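PDB 5J92: putative alpha KG dependent 2,4-D dioxygenase from Burkholderia xenovorans, which binds iron(II) and probably catalyses 2-oxoglutarate-dependent oxidation of a small organic substrate, as other dioxygenases of the TfdA family do. Local coordinates for residues Q47-I52 with N266-H271; H122-Y127 with V262-R267; H17-A22 with M154-D159; A68-L73 with Y134-S139; V206-H209 with R214-L217. All coordinates share one frame; numbering follows the deposited sequence.

Contact 1: residues Q47-I52 with N266-H271. With FE2 (Fe (II) ion), chain E.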
# COMPACT_ATOMS: atom_id res chain seq x y z
N GLN A 47 -5.70 -23.35 14.02
CA GLN A 47 -4.51 -22.73 14.57
C GLN A 47 -3.66 -22.07 13.49
O GLN A 47 -3.41 -20.86 13.55
CB GLN A 47 -3.68 -23.76 15.34
CG GLN A 47 -2.36 -23.21 15.87
CD GLN A 47 -1.61 -24.20 16.77
OE1 GLN A 47 -2.00 -25.36 16.90
NE2 GLN A 47 -0.55 -23.73 17.41
N TYR A 48 -3.21 -22.84 12.49
CA TYR A 48 -2.40 -22.33 11.38
C TYR A 48 -3.24 -22.29 10.10
O TYR A 48 -3.37 -23.32 9.42
CB TYR A 48 -1.18 -23.22 11.14
CG TYR A 48 -0.29 -23.49 12.33
CD1 TYR A 48 0.77 -22.62 12.65
CD2 TYR A 48 -0.48 -24.63 13.11
CE1 TYR A 48 1.61 -22.89 13.74
CE2 TYR A 48 0.36 -24.91 14.19
CZ TYR A 48 1.40 -24.04 14.50
OH TYR A 48 2.22 -24.30 15.56
N PRO A 49 -3.77 -21.14 9.70
CA PRO A 49 -4.63 -21.10 8.49
C PRO A 49 -3.89 -21.42 7.18
O PRO A 49 -4.56 -21.60 6.14
CB PRO A 49 -5.17 -19.67 8.49
CG PRO A 49 -4.24 -18.89 9.34
CD PRO A 49 -3.72 -19.84 10.38
N VAL A 50 -2.56 -21.50 7.19
CA VAL A 50 -1.76 -21.96 6.05
C VAL A 50 -1.13 -23.29 6.44
O VAL A 50 -0.38 -23.36 7.42
CB VAL A 50 -0.66 -20.96 5.64
CG1 VAL A 50 0.15 -21.51 4.43
CG2 VAL A 50 -1.24 -19.58 5.33
N LEU A 51 -1.47 -24.35 5.70
CA LEU A 51 -0.92 -25.67 5.91
C LEU A 51 -0.15 -26.11 4.66
O LEU A 51 -0.66 -25.99 3.53
CB LEU A 51 -2.02 -26.69 6.24
CG LEU A 51 -2.80 -26.47 7.55
CD1 LEU A 51 -3.92 -27.50 7.69
CD2 LEU A 51 -1.87 -26.57 8.74
N ILE A 52 1.05 -26.62 4.88
CA ILE A 52 1.99 -27.00 3.82
C ILE A 52 2.21 -28.50 3.93
O ILE A 52 2.68 -28.99 4.96
CB ILE A 52 3.33 -26.27 3.97
CG1 ILE A 52 3.11 -24.76 3.96
CG2 ILE A 52 4.30 -26.73 2.90
CD1 ILE A 52 4.02 -24.04 4.93
N ASN A 266 -9.09 -18.98 3.38
CA ASN A 266 -9.42 -17.61 3.01
C ASN A 266 -10.26 -16.89 4.06
O ASN A 266 -10.32 -15.66 4.05
CB ASN A 266 -10.13 -17.59 1.66
CG ASN A 266 -9.23 -18.04 0.52
OD1 ASN A 266 -8.42 -17.27 0.05
ND2 ASN A 266 -9.36 -19.29 0.10
N ARG A 267 -10.90 -17.63 4.97
CA ARG A 267 -11.72 -17.02 6.01
C ARG A 267 -10.91 -16.30 7.07
O ARG A 267 -11.49 -15.58 7.88
CB ARG A 267 -12.59 -18.09 6.69
CG ARG A 267 -13.49 -18.84 5.72
CD ARG A 267 -14.14 -20.05 6.37
NE ARG A 267 -13.17 -21.10 6.71
CZ ARG A 267 -13.52 -22.31 7.12
NH1 ARG A 267 -14.80 -22.63 7.23
NH2 ARG A 267 -12.58 -23.21 7.41
N ALA A 268 -9.57 -16.46 7.07
CA ALA A 268 -8.71 -15.85 8.07
C ALA A 268 -7.54 -15.08 7.46
O ALA A 268 -6.68 -14.60 8.21
CB ALA A 268 -8.15 -16.92 9.02
N LEU A 269 -7.47 -14.96 6.14
CA LEU A 269 -6.24 -14.49 5.52
C LEU A 269 -6.53 -13.56 4.36
O LEU A 269 -7.63 -13.53 3.81
CB LEU A 269 -5.39 -15.64 4.98
CG LEU A 269 -4.90 -16.67 5.99
CD1 LEU A 269 -4.56 -17.94 5.27
CD2 LEU A 269 -3.68 -16.08 6.70
N MET A 270 -5.49 -12.83 3.99
CA MET A 270 -5.28 -12.32 2.65
C MET A 270 -4.01 -12.98 2.16
O MET A 270 -3.18 -13.46 2.95
CB MET A 270 -5.14 -10.79 2.63
CG MET A 270 -6.47 -10.03 2.66
SD MET A 270 -6.29 -8.30 2.22
CE MET A 270 -5.01 -7.78 3.35
N HIS A 271 -3.86 -13.05 0.84
CA HIS A 271 -2.62 -13.57 0.29
C HIS A 271 -2.32 -12.82 -1.00
O HIS A 271 -3.18 -12.14 -1.57
CB HIS A 271 -2.72 -15.07 0.02
CG HIS A 271 -3.64 -15.40 -1.11
ND1 HIS A 271 -5.01 -15.42 -0.96
CD2 HIS A 271 -3.39 -15.68 -2.41
CE1 HIS A 271 -5.56 -15.71 -2.12
NE2 HIS A 271 -4.60 -15.88 -3.01
FE FE2 E . -5.87 -15.80 -5.10

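Contact 2: residues H122-Y127 with V262-R267. With FE2 (Fe (II) ion), chain E.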
# COMPACT_ATOMS: atom_id res chain seq x y z
N HIS A 122 -5.42 -10.06 -1.42
CA HIS A 122 -6.84 -10.33 -1.58
C HIS A 122 -7.21 -11.62 -0.85
O HIS A 122 -6.34 -12.39 -0.43
CB HIS A 122 -7.20 -10.41 -3.07
CG HIS A 122 -6.50 -11.52 -3.78
ND1 HIS A 122 -5.15 -11.49 -4.05
CD2 HIS A 122 -6.96 -12.70 -4.25
CE1 HIS A 122 -4.80 -12.60 -4.66
NE2 HIS A 122 -5.87 -13.36 -4.80
N SER A 123 -8.51 -11.84 -0.68
CA SER A 123 -9.07 -13.10 -0.19
C SER A 123 -9.94 -13.69 -1.29
O SER A 123 -10.78 -12.98 -1.86
CB SER A 123 -9.89 -12.88 1.09
OG SER A 123 -10.38 -14.11 1.61
N ASP A 124 -9.72 -14.97 -1.61
CA ASP A 124 -10.29 -15.57 -2.82
C ASP A 124 -11.81 -15.47 -2.87
O ASP A 124 -12.50 -15.88 -1.93
CB ASP A 124 -9.87 -17.03 -2.94
CG ASP A 124 -8.44 -17.16 -3.40
OD1 ASP A 124 -7.88 -16.10 -3.73
OD2 ASP A 124 -7.90 -18.30 -3.45
N ALA A 125 -12.32 -14.97 -4.00
CA ALA A 125 -13.75 -14.91 -4.30
C ALA A 125 -14.55 -14.13 -3.25
O ALA A 125 -15.77 -14.33 -3.11
CB ALA A 125 -14.35 -16.31 -4.49
N SER A 126 -13.89 -13.22 -2.52
CA SER A 126 -14.63 -12.35 -1.61
C SER A 126 -15.59 -11.45 -2.38
O SER A 126 -16.49 -10.86 -1.77
CB SER A 126 -13.66 -11.49 -0.78
OG SER A 126 -13.02 -10.48 -1.55
N TYR A 127 -15.42 -11.33 -3.70
CA TYR A 127 -16.33 -10.58 -4.55
C TYR A 127 -17.60 -11.35 -4.88
O TYR A 127 -18.44 -10.82 -5.61
CB TYR A 127 -15.63 -10.17 -5.85
CG TYR A 127 -15.04 -11.32 -6.64
CD1 TYR A 127 -15.81 -12.03 -7.55
CD2 TYR A 127 -13.70 -11.68 -6.50
CE1 TYR A 127 -15.28 -13.08 -8.28
CE2 TYR A 127 -13.16 -12.73 -7.22
CZ TYR A 127 -13.95 -13.42 -8.11
OH TYR A 127 -13.42 -14.46 -8.85
N VAL A 262 0.16 -26.45 -0.72
CA VAL A 262 -0.15 -25.41 0.26
C VAL A 262 -1.66 -25.19 0.24
O VAL A 262 -2.24 -24.91 -0.82
CB VAL A 262 0.61 -24.10 -0.01
CG1 VAL A 262 0.18 -23.02 1.00
CG2 VAL A 262 2.11 -24.34 0.07
N MET A 263 -2.27 -25.34 1.41
CA MET A 263 -3.69 -25.18 1.63
C MET A 263 -3.88 -24.03 2.59
O MET A 263 -3.23 -23.99 3.64
CB MET A 263 -4.28 -26.49 2.18
CG MET A 263 -5.54 -26.40 2.98
SD MET A 263 -5.85 -28.03 3.70
CE MET A 263 -7.49 -27.80 4.37
N TRP A 264 -4.70 -23.03 2.20
CA TRP A 264 -4.90 -21.88 3.06
C TRP A 264 -6.38 -21.53 3.19
O TRP A 264 -7.18 -21.73 2.27
CB TRP A 264 -4.08 -20.65 2.60
CG TRP A 264 -4.54 -19.95 1.33
CD1 TRP A 264 -5.44 -18.92 1.23
CD2 TRP A 264 -4.08 -20.21 0.00
NE1 TRP A 264 -5.59 -18.54 -0.10
CE2 TRP A 264 -4.76 -19.32 -0.86
CE3 TRP A 264 -3.17 -21.12 -0.54
CZ2 TRP A 264 -4.55 -19.31 -2.23
CZ3 TRP A 264 -2.97 -21.11 -1.92
CH2 TRP A 264 -3.66 -20.21 -2.74
N ASP A 265 -6.72 -21.03 4.38
CA ASP A 265 -8.10 -20.72 4.77
C ASP A 265 -8.35 -19.24 4.46
O ASP A 265 -7.88 -18.35 5.17
CB ASP A 265 -8.30 -21.07 6.24
CG ASP A 265 -9.76 -20.98 6.69
OD1 ASP A 265 -10.59 -20.38 5.97
OD2 ASP A 265 -10.08 -21.55 7.77
N ASN A 266 -9.09 -18.98 3.38
CA ASN A 266 -9.42 -17.61 3.01
C ASN A 266 -10.26 -16.89 4.06
O ASN A 266 -10.32 -15.66 4.05
CB ASN A 266 -10.13 -17.59 1.66
CG ASN A 266 -9.23 -18.04 0.52
OD1 ASN A 266 -8.42 -17.27 0.05
ND2 ASN A 266 -9.36 -19.29 0.10
N ARG A 267 -10.90 -17.63 4.97
CA ARG A 267 -11.72 -17.02 6.01
C ARG A 267 -10.91 -16.30 7.07
O ARG A 267 -11.49 -15.58 7.88
CB ARG A 267 -12.59 -18.09 6.69
CG ARG A 267 -13.49 -18.84 5.72
CD ARG A 267 -14.14 -20.05 6.37
NE ARG A 267 -13.17 -21.10 6.71
CZ ARG A 267 -13.52 -22.31 7.12
NH1 ARG A 267 -14.80 -22.63 7.23
NH2 ARG A 267 -12.58 -23.21 7.41
FE FE2 E . -5.87 -15.80 -5.10

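Contact 3: residues H17-A22 with M154-D159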
# COMPACT_ATOMS: atom_id res chain seq x y z
N HIS A 17 5.90 -20.74 10.96
CA HIS A 17 5.68 -19.41 11.48
C HIS A 17 4.98 -19.62 12.81
O HIS A 17 4.29 -20.63 12.97
CB HIS A 17 4.81 -18.58 10.50
CG HIS A 17 4.56 -17.17 10.93
ND1 HIS A 17 3.56 -16.83 11.82
CD2 HIS A 17 5.17 -16.01 10.58
CE1 HIS A 17 3.58 -15.52 12.01
NE2 HIS A 17 4.54 -15.00 11.27
N PRO A 18 5.17 -18.75 13.79
CA PRO A 18 4.56 -19.03 15.10
C PRO A 18 3.04 -19.18 15.05
O PRO A 18 2.48 -19.92 15.86
CB PRO A 18 5.01 -17.84 15.97
CG PRO A 18 5.52 -16.82 15.00
CD PRO A 18 6.07 -17.58 13.84
N PHE A 19 2.35 -18.53 14.12
CA PHE A 19 0.90 -18.67 14.14
C PHE A 19 0.20 -18.65 12.78
O PHE A 19 -1.02 -18.86 12.75
CB PHE A 19 0.28 -17.59 15.05
CG PHE A 19 0.75 -16.18 14.77
CD1 PHE A 19 0.21 -15.45 13.71
CD2 PHE A 19 1.68 -15.56 15.59
CE1 PHE A 19 0.61 -14.14 13.47
CE2 PHE A 19 2.09 -14.25 15.36
CZ PHE A 19 1.55 -13.53 14.28
N ILE A 20 0.89 -18.43 11.67
CA ILE A 20 0.23 -18.36 10.36
C ILE A 20 0.29 -19.70 9.63
O ILE A 20 -0.69 -20.11 9.00
CB ILE A 20 0.85 -17.25 9.49
CG1 ILE A 20 0.64 -15.89 10.14
CG2 ILE A 20 0.24 -17.29 8.08
CD1 ILE A 20 1.35 -14.76 9.41
N ALA A 21 1.44 -20.37 9.66
CA ALA A 21 1.70 -21.47 8.74
C ALA A 21 2.40 -22.61 9.46
O ALA A 21 3.20 -22.40 10.37
CB ALA A 21 2.57 -21.01 7.56
N ALA A 22 2.09 -23.83 9.01
CA ALA A 22 2.73 -25.02 9.54
C ALA A 22 2.81 -26.08 8.44
O ALA A 22 1.90 -26.20 7.61
CB ALA A 22 1.99 -25.60 10.74
N MET A 154 -5.33 -12.07 9.18
CA MET A 154 -6.38 -11.11 9.52
C MET A 154 -6.88 -11.26 10.96
O MET A 154 -7.53 -10.33 11.47
CB MET A 154 -7.56 -11.25 8.56
CG MET A 154 -7.23 -10.94 7.10
SD MET A 154 -6.60 -9.27 6.86
CE MET A 154 -4.87 -9.57 6.78
N ARG A 155 -6.65 -12.41 11.60
CA ARG A 155 -6.97 -12.55 13.02
C ARG A 155 -5.99 -11.76 13.87
O ARG A 155 -6.39 -10.99 14.76
CB ARG A 155 -6.94 -14.03 13.43
CG ARG A 155 -7.55 -14.99 12.43
CD ARG A 155 -7.10 -16.42 12.69
NE ARG A 155 -5.63 -16.53 12.61
CZ ARG A 155 -4.94 -17.62 12.92
NH1 ARG A 155 -5.56 -18.73 13.32
NH2 ARG A 155 -3.61 -17.61 12.80
N ALA A 156 -4.69 -11.95 13.62
CA ALA A 156 -3.66 -11.21 14.33
C ALA A 156 -3.83 -9.71 14.11
O ALA A 156 -3.67 -8.91 15.04
CB ALA A 156 -2.27 -11.67 13.87
N ALA A 157 -4.15 -9.31 12.88
CA ALA A 157 -4.36 -7.89 12.60
C ALA A 157 -5.53 -7.35 13.40
O ALA A 157 -5.47 -6.25 13.95
CB ALA A 157 -4.57 -7.67 11.10
N TYR A 158 -6.63 -8.11 13.45
CA TYR A 158 -7.77 -7.67 14.26
C TYR A 158 -7.36 -7.56 15.73
O TYR A 158 -7.68 -6.56 16.39
CB TYR A 158 -8.95 -8.62 14.10
CG TYR A 158 -10.11 -8.23 14.98
CD1 TYR A 158 -11.02 -7.27 14.58
CD2 TYR A 158 -10.28 -8.81 16.23
CE1 TYR A 158 -12.07 -6.89 15.39
CE2 TYR A 158 -11.33 -8.45 17.05
CZ TYR A 158 -12.22 -7.49 16.62
OH TYR A 158 -13.26 -7.11 17.43
N ASP A 159 -6.64 -8.56 16.23
CA ASP A 159 -6.27 -8.59 17.65
C ASP A 159 -5.42 -7.39 18.03
O ASP A 159 -5.52 -6.89 19.16
CB ASP A 159 -5.51 -9.87 17.98
CG ASP A 159 -6.37 -11.11 17.90
OD1 ASP A 159 -7.62 -10.97 17.88
OD2 ASP A 159 -5.80 -12.23 17.87

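Contact 4: residues A68-L73 with Y134-S139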
# COMPACT_ATOMS: atom_id res chain seq x y z
N ALA A 68 -11.79 -31.75 -2.06
CA ALA A 68 -13.22 -31.99 -1.89
C ALA A 68 -13.57 -32.52 -0.51
O ALA A 68 -14.76 -32.59 -0.18
CB ALA A 68 -13.73 -32.94 -2.97
N GLY A 69 -12.59 -32.94 0.29
CA GLY A 69 -12.90 -33.33 1.65
C GLY A 69 -13.20 -32.17 2.59
O GLY A 69 -13.74 -32.41 3.68
N PHE A 70 -12.91 -30.93 2.19
CA PHE A 70 -13.08 -29.78 3.07
C PHE A 70 -14.19 -28.83 2.64
O PHE A 70 -14.49 -27.89 3.38
CB PHE A 70 -11.76 -29.01 3.17
CG PHE A 70 -10.62 -29.86 3.64
CD1 PHE A 70 -10.44 -30.10 5.00
CD2 PHE A 70 -9.78 -30.48 2.73
CE1 PHE A 70 -9.38 -30.91 5.44
CE2 PHE A 70 -8.73 -31.30 3.16
CZ PHE A 70 -8.54 -31.51 4.51
N GLY A 71 -14.80 -29.05 1.50
CA GLY A 71 -15.90 -28.23 1.07
C GLY A 71 -16.22 -28.54 -0.37
O GLY A 71 -15.51 -29.30 -1.03
N PRO A 72 -17.30 -27.95 -0.90
CA PRO A 72 -17.64 -28.18 -2.30
C PRO A 72 -16.67 -27.46 -3.23
O PRO A 72 -16.25 -26.33 -2.96
CB PRO A 72 -19.07 -27.61 -2.42
CG PRO A 72 -19.16 -26.58 -1.35
CD PRO A 72 -18.25 -27.06 -0.21
N LEU A 73 -16.31 -28.12 -4.32
CA LEU A 73 -15.34 -27.56 -5.26
C LEU A 73 -15.95 -26.41 -6.05
O LEU A 73 -17.12 -26.45 -6.44
CB LEU A 73 -14.83 -28.64 -6.21
CG LEU A 73 -13.94 -29.73 -5.59
CD1 LEU A 73 -13.65 -30.87 -6.57
CD2 LEU A 73 -12.63 -29.13 -5.08
N TYR A 134 -11.26 -23.01 1.63
CA TYR A 134 -9.84 -23.30 1.47
C TYR A 134 -9.45 -23.21 0.00
O TYR A 134 -10.19 -23.67 -0.88
CB TYR A 134 -9.51 -24.70 1.98
CG TYR A 134 -9.80 -24.93 3.45
CD1 TYR A 134 -8.89 -24.53 4.42
CD2 TYR A 134 -10.97 -25.57 3.87
CE1 TYR A 134 -9.13 -24.75 5.76
CE2 TYR A 134 -11.23 -25.78 5.22
CZ TYR A 134 -10.29 -25.37 6.16
OH TYR A 134 -10.50 -25.58 7.50
N SER A 135 -8.28 -22.64 -0.25
CA SER A 135 -7.65 -22.71 -1.56
C SER A 135 -6.44 -23.62 -1.48
O SER A 135 -5.83 -23.77 -0.41
CB SER A 135 -7.25 -21.31 -2.05
OG SER A 135 -8.39 -20.49 -2.28
N PHE A 136 -6.10 -24.26 -2.60
CA PHE A 136 -5.02 -25.24 -2.67
C PHE A 136 -4.14 -24.93 -3.87
O PHE A 136 -4.65 -24.68 -4.97
CB PHE A 136 -5.56 -26.67 -2.79
CG PHE A 136 -6.57 -27.04 -1.73
CD1 PHE A 136 -7.89 -26.61 -1.82
CD2 PHE A 136 -6.20 -27.85 -0.65
CE1 PHE A 136 -8.81 -26.94 -0.86
CE2 PHE A 136 -7.12 -28.19 0.32
CZ PHE A 136 -8.44 -27.75 0.21
N LEU A 137 -2.82 -24.98 -3.67
CA LEU A 137 -1.84 -24.72 -4.71
C LEU A 137 -0.77 -25.80 -4.63
O LEU A 137 -0.13 -25.96 -3.59
CB LEU A 137 -1.19 -23.34 -4.55
CG LEU A 137 -1.71 -22.11 -5.30
CD1 LEU A 137 -0.85 -20.89 -4.99
CD2 LEU A 137 -1.81 -22.36 -6.80
N LEU A 138 -0.57 -26.54 -5.72
CA LEU A 138 0.45 -27.58 -5.78
C LEU A 138 1.51 -27.16 -6.79
O LEU A 138 1.20 -26.96 -7.97
CB LEU A 138 -0.17 -28.93 -6.15
CG LEU A 138 0.76 -30.13 -6.29
CD1 LEU A 138 1.54 -30.43 -5.01
CD2 LEU A 138 -0.05 -31.33 -6.71
N SER A 139 2.75 -27.03 -6.34
CA SER A 139 3.82 -26.52 -7.19
C SER A 139 4.44 -27.64 -8.01
O SER A 139 4.78 -28.70 -7.48
CB SER A 139 4.90 -25.84 -6.35
OG SER A 139 5.62 -26.79 -5.59

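Contact 5: residues V206-H209 with R214-L217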
# COMPACT_ATOMS: atom_id res chain seq x y z
N VAL A 206 -16.06 -7.70 10.26
CA VAL A 206 -15.47 -8.45 11.36
C VAL A 206 -16.06 -9.86 11.33
O VAL A 206 -17.26 -10.04 11.57
CB VAL A 206 -15.71 -7.77 12.72
CG1 VAL A 206 -15.14 -8.63 13.84
CG2 VAL A 206 -15.06 -6.39 12.72
N ARG A 207 -15.22 -10.84 11.04
CA ARG A 207 -15.62 -12.23 10.93
C ARG A 207 -15.36 -12.98 12.22
O ARG A 207 -14.48 -12.63 13.01
CB ARG A 207 -14.85 -12.93 9.80
CG ARG A 207 -14.56 -12.06 8.59
CD ARG A 207 -14.08 -12.92 7.44
NE ARG A 207 -15.19 -13.73 6.94
CZ ARG A 207 -15.16 -14.47 5.83
NH1 ARG A 207 -16.24 -15.15 5.48
NH2 ARG A 207 -14.07 -14.53 5.08
N THR A 208 -16.12 -14.06 12.41
CA THR A 208 -15.87 -15.02 13.48
C THR A 208 -15.69 -16.39 12.86
O THR A 208 -16.59 -16.91 12.19
CB THR A 208 -17.01 -15.03 14.50
OG1 THR A 208 -17.14 -13.73 15.08
CG2 THR A 208 -16.71 -16.05 15.58
N HIS A 209 -14.53 -16.98 13.08
CA HIS A 209 -14.19 -18.23 12.42
C HIS A 209 -14.99 -19.38 13.02
O HIS A 209 -15.11 -19.48 14.24
CB HIS A 209 -12.69 -18.51 12.53
CG HIS A 209 -12.21 -19.52 11.54
ND1 HIS A 209 -12.32 -20.88 11.74
CD2 HIS A 209 -11.65 -19.36 10.32
CE1 HIS A 209 -11.85 -21.52 10.69
NE2 HIS A 209 -11.44 -20.62 9.81
N ARG A 214 -11.98 -17.41 16.27
CA ARG A 214 -11.18 -16.20 16.16
C ARG A 214 -11.89 -15.11 15.37
O ARG A 214 -12.46 -15.37 14.30
CB ARG A 214 -9.85 -16.50 15.48
CG ARG A 214 -8.90 -17.42 16.27
CD ARG A 214 -8.26 -16.74 17.48
NE ARG A 214 -7.39 -15.61 17.14
CZ ARG A 214 -6.15 -15.72 16.66
NH1 ARG A 214 -5.61 -16.91 16.44
NH2 ARG A 214 -5.45 -14.62 16.39
N LYS A 215 -11.82 -13.87 15.86
CA LYS A 215 -12.26 -12.73 15.09
C LYS A 215 -11.17 -12.28 14.13
O LYS A 215 -9.98 -12.42 14.41
CB LYS A 215 -12.65 -11.57 16.00
CG LYS A 215 -13.98 -11.75 16.77
CD LYS A 215 -14.41 -10.38 17.24
CE LYS A 215 -15.83 -10.31 17.74
NZ LYS A 215 -16.09 -8.90 18.15
N SER A 216 -11.59 -11.74 12.99
CA SER A 216 -10.64 -11.33 11.96
C SER A 216 -11.27 -10.27 11.07
O SER A 216 -12.50 -10.14 10.99
CB SER A 216 -10.18 -12.53 11.11
OG SER A 216 -11.24 -13.03 10.30
N LEU A 217 -10.41 -9.53 10.37
CA LEU A 217 -10.84 -8.52 9.41
C LEU A 217 -11.03 -9.14 8.02
O LEU A 217 -10.16 -9.85 7.52
CB LEU A 217 -9.81 -7.38 9.33
CG LEU A 217 -9.62 -6.51 10.58
CD1 LEU A 217 -8.41 -5.56 10.47
CD2 LEU A 217 -10.91 -5.73 10.83

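Contact 1: residues Q47-I52 with N266-H271
Across the contact Pro-49 and Val-50 pack on Ala-268 and Leu-269 through carbon alone; the shortest polar bond nearby, His-271 NE2 to the iron(II) ion at 2.4 Å, belongs to segment 266-271. The iron lies nearer CE1 of the His-271 imidazole (3.0 Å) than CD2 (3.7 Å), which shows that the metal sits off the ring's axis through NE2. Two residues earlier, Leu-269 takes part in two of the three residue contacts, both through CD1. Its CG is placed beside the backbone N (chi1 -60°), and the isobutyl group meets the Pro-49 ring with its two branches: CD1 lies 3.7 Å from Pro-49 CB, and CD2 lies 3.9 Å from Pro-49 CG. The same CD1 also touches Val-50 CG2 at 3.7 Å, the two side chains running at about a right angle to each other. Ala-268 adds a lighter contact, with its CB 4.1 Å from Pro-49 CB. The backbones are not hydrogen-bonded across the contact; Pro-49 and Leu-51 pair instead with strand 261-265. His-122 and Asp-124 complete the iron site, a facial triad of two histidines and one carboxylate in the double-stranded beta-helix typical of this family. The chemistry implies a division of labour: buried hydrocarbon joins the start of strand 50-53 to the start of strand 269-273, and the metal ligand projects from the latter beyond that packing.

Contact 2: residues H122-Y127 with V262-R267
His-122, Ser-123 and Asp-124 form the His-X-Asp part of the iron-binding facial triad, and the last two pack against Asn-266, which follows Asp-265 of strand 261-265. His-122 binds the iron(II) ion through NE2 at 2.5 Å, while its ND1 is hydrogen-bonded to Arg-120 O. Ser-123 holds OG anti to the backbone N (chi1 -177°), and from there OG donates to Asn-266 O at 2.9 Å. The donor is tilted out of that carbonyl's plane. At Asp-124 the backbone N donates to Asn-266 OD1, 3.1 Å away and nearly straight at 160°, although it stands well above the amide plane. The same OD1 takes a weak second bond from Trp-264 NE1. The carboxylate of Asp-124 reaches the iron through OD1 at 2.5 Å; OD2 stays 3.6 Å from the iron, so the ligand is monodentate. OD2 instead bonds to Ser-135 OG, which also receives Asn-266 ND2, making Ser-135 and Asn-266 second-shell supports of the metal ligand. A type II turn then runs from Ser-123 to Ser-126, with Ala-125 at positive phi (57°). Behind Asn-266, Arg-267 grips Asp-265 side-on with NE and NH2. Asp-265 OD1 also accepts Arg-267 N in an Asx turn, and its syn lone pair meets Arg-267 NE at 2.8 Å.

Contact 3: residues H17-A22 with M154-D159
The Phe-19 ring, which meets Ala-156 on helix 154-159, has His-17 CE1 over the centre of one face, 3.5 Å above the plane. The approach of Ala-156 is oblique, its CB lying 3.8 Å from Phe-19 CE1. The imidazole of His-17 is itself enclosed: Pro-18 CD lies over one face, Ile-20 CD1 over the opposite one, and Phe-19 CA at the edge. ND1 of His-17 accepts two backbone bonds, from Phe-19 N at 3.1 Å and almost straight (172°), and from Ile-20 N, also at 3.1 Å, so both N-H groups point at one ring nitrogen, each tilted from the ring plane. The guanidinium of Arg-155 donates through NH2 to Phe-19 O at 2.9 Å; the oxygen lies at the edge, in the guanidinium plane, but the nitrogen stands above the plane of the carbonyl, and the N-H...O angle is a bent 130°. A turn at chi3 (-59°) lets the arginine chain bend toward this loop. The same NH2 forms a salt bridge with Asp-153, and NH1 bonds to Gln-47 O. The contact thus fastens the loop leading into strand 21-25 of the six-stranded sheet to the first turn of the helix after strand 149-153 of the three-stranded sheet, with Ile-20 packing on Phe-151 and on Tyr-252 of strand 251-254.

Contact 4: residues A68-L73 with Y134-S139
Phe-70 packs its ring edge toward the face of Tyr-134 in a T-shaped (edge-to-face) pair and meets Phe-136 as well, closing a small aromatic cluster on the six-stranded sheet of the double-stranded beta-helix fold. The evidence for the T-shape is a centroid separation of 5.6 Å with the planes at 64°. Packing is closest at the base of Phe-70, whose CB lies 3.6 Å from Tyr-134 CD2 and 3.9 Å from Tyr-134 CE2. With CG anti to the carbonyl carbon (chi1 -56°), the phenyl group is carried from there toward strand 132-139. All three aromatic residues are buried, and Tyr-134 and Phe-136, two apart on the strand, send their rings to the same side, while the intervening Ser-135 faces the other way, toward the iron site. Phe-66 meets the Phe-70 ring edge-to-face too, Phe-70 O accepts from Arg-133 NH1, and Tyr-134 OH is hydrogen-bonded to Ser-45 OG, which gives the phenol oxygen a partner beyond the cluster.

The end of the loop is looser. Leu-73 is exposed, its side chain coming no nearer than 6.1 Å to segment 134-139, and it rests on Leu-64 and Ala-67 of helix 60-67 instead. Pro-72 is partly exposed and joins its backbone to Leu-291. The buried ring and the exposed Leu-73 thus lie three residues apart, between helix 60-67 and the sheet. On the strand side Phe-136 touches through CZ, 3.9 Å from Phe-70 CD2, which lies at the edge of the Phe-136 ring.

Contact 5: residues V206-H209 with R214-L217
A beta hairpin brings strand 201-208 against strand 215-217, and its antiparallel bonds centre on Arg-207 and Ser-216. This hydrogen-bonded pair is closed by Arg-207 N to Ser-216 O at 2.8 Å, nearly straight at 168°, and by Ser-216 N to Arg-207 O at 3.0 Å. Toward the turn, His-209 N donates to Arg-214 O at 2.9 Å. Val-206 with Leu-217 and Thr-208 with Lys-215 are non-hydrogen-bonded pairs; Lys-215 CA makes a CA-H...O contact with Arg-207 O at 3.0 Å, where the Thr-208 and Lys-215 CA atoms are the closest pair (4.6 Å). The extended lysine chain lies across Val-206, CD 3.9 Å from Val-206 CG1. On the other face Ser-216 OG sits 3.6 Å from Arg-207 CB, while the arginine bends at chi3 (70°) to form a cation-pi pair with Tyr-218. The polar ends find partners elsewhere: Lys-215 NZ and Arg-214 NH2 form salt bridges with Glu-170 and Asp-159, and His-209 NE2 is hydrogen-bonded to Asp-265. Strand 215-217 is an outermost strand of the four-stranded antiparallel sheet, and helix 154-159 packs on both strands, Met-154 and Arg-155 on Ser-216 and Tyr-158 on Val-206 of strand 201-208.

Overall arrangement
From the N terminus, contact 3 opens first, at 17-22, and closes on helix 154-159, tying the six-stranded sheet to that helix. Contact 1 opens inside that loop, at 47-52, but closes only at 266-271, so the two cross; it joins the six-stranded sheet to the three-stranded one. Contact 4, 68-73 with 134-139, is nested within both. Contact 2 starts at 122-127, inside contact 4, and ends at 262-267, crossing contacts 4 and 3; it meets contact 1 at the iron and shares Asn-266 and Arg-267 with it. Contact 5 follows contact 3, nested inside contacts 1 and 2; it lies in the four-stranded sheet and meets contact 3 through Asp-159 and Arg-214.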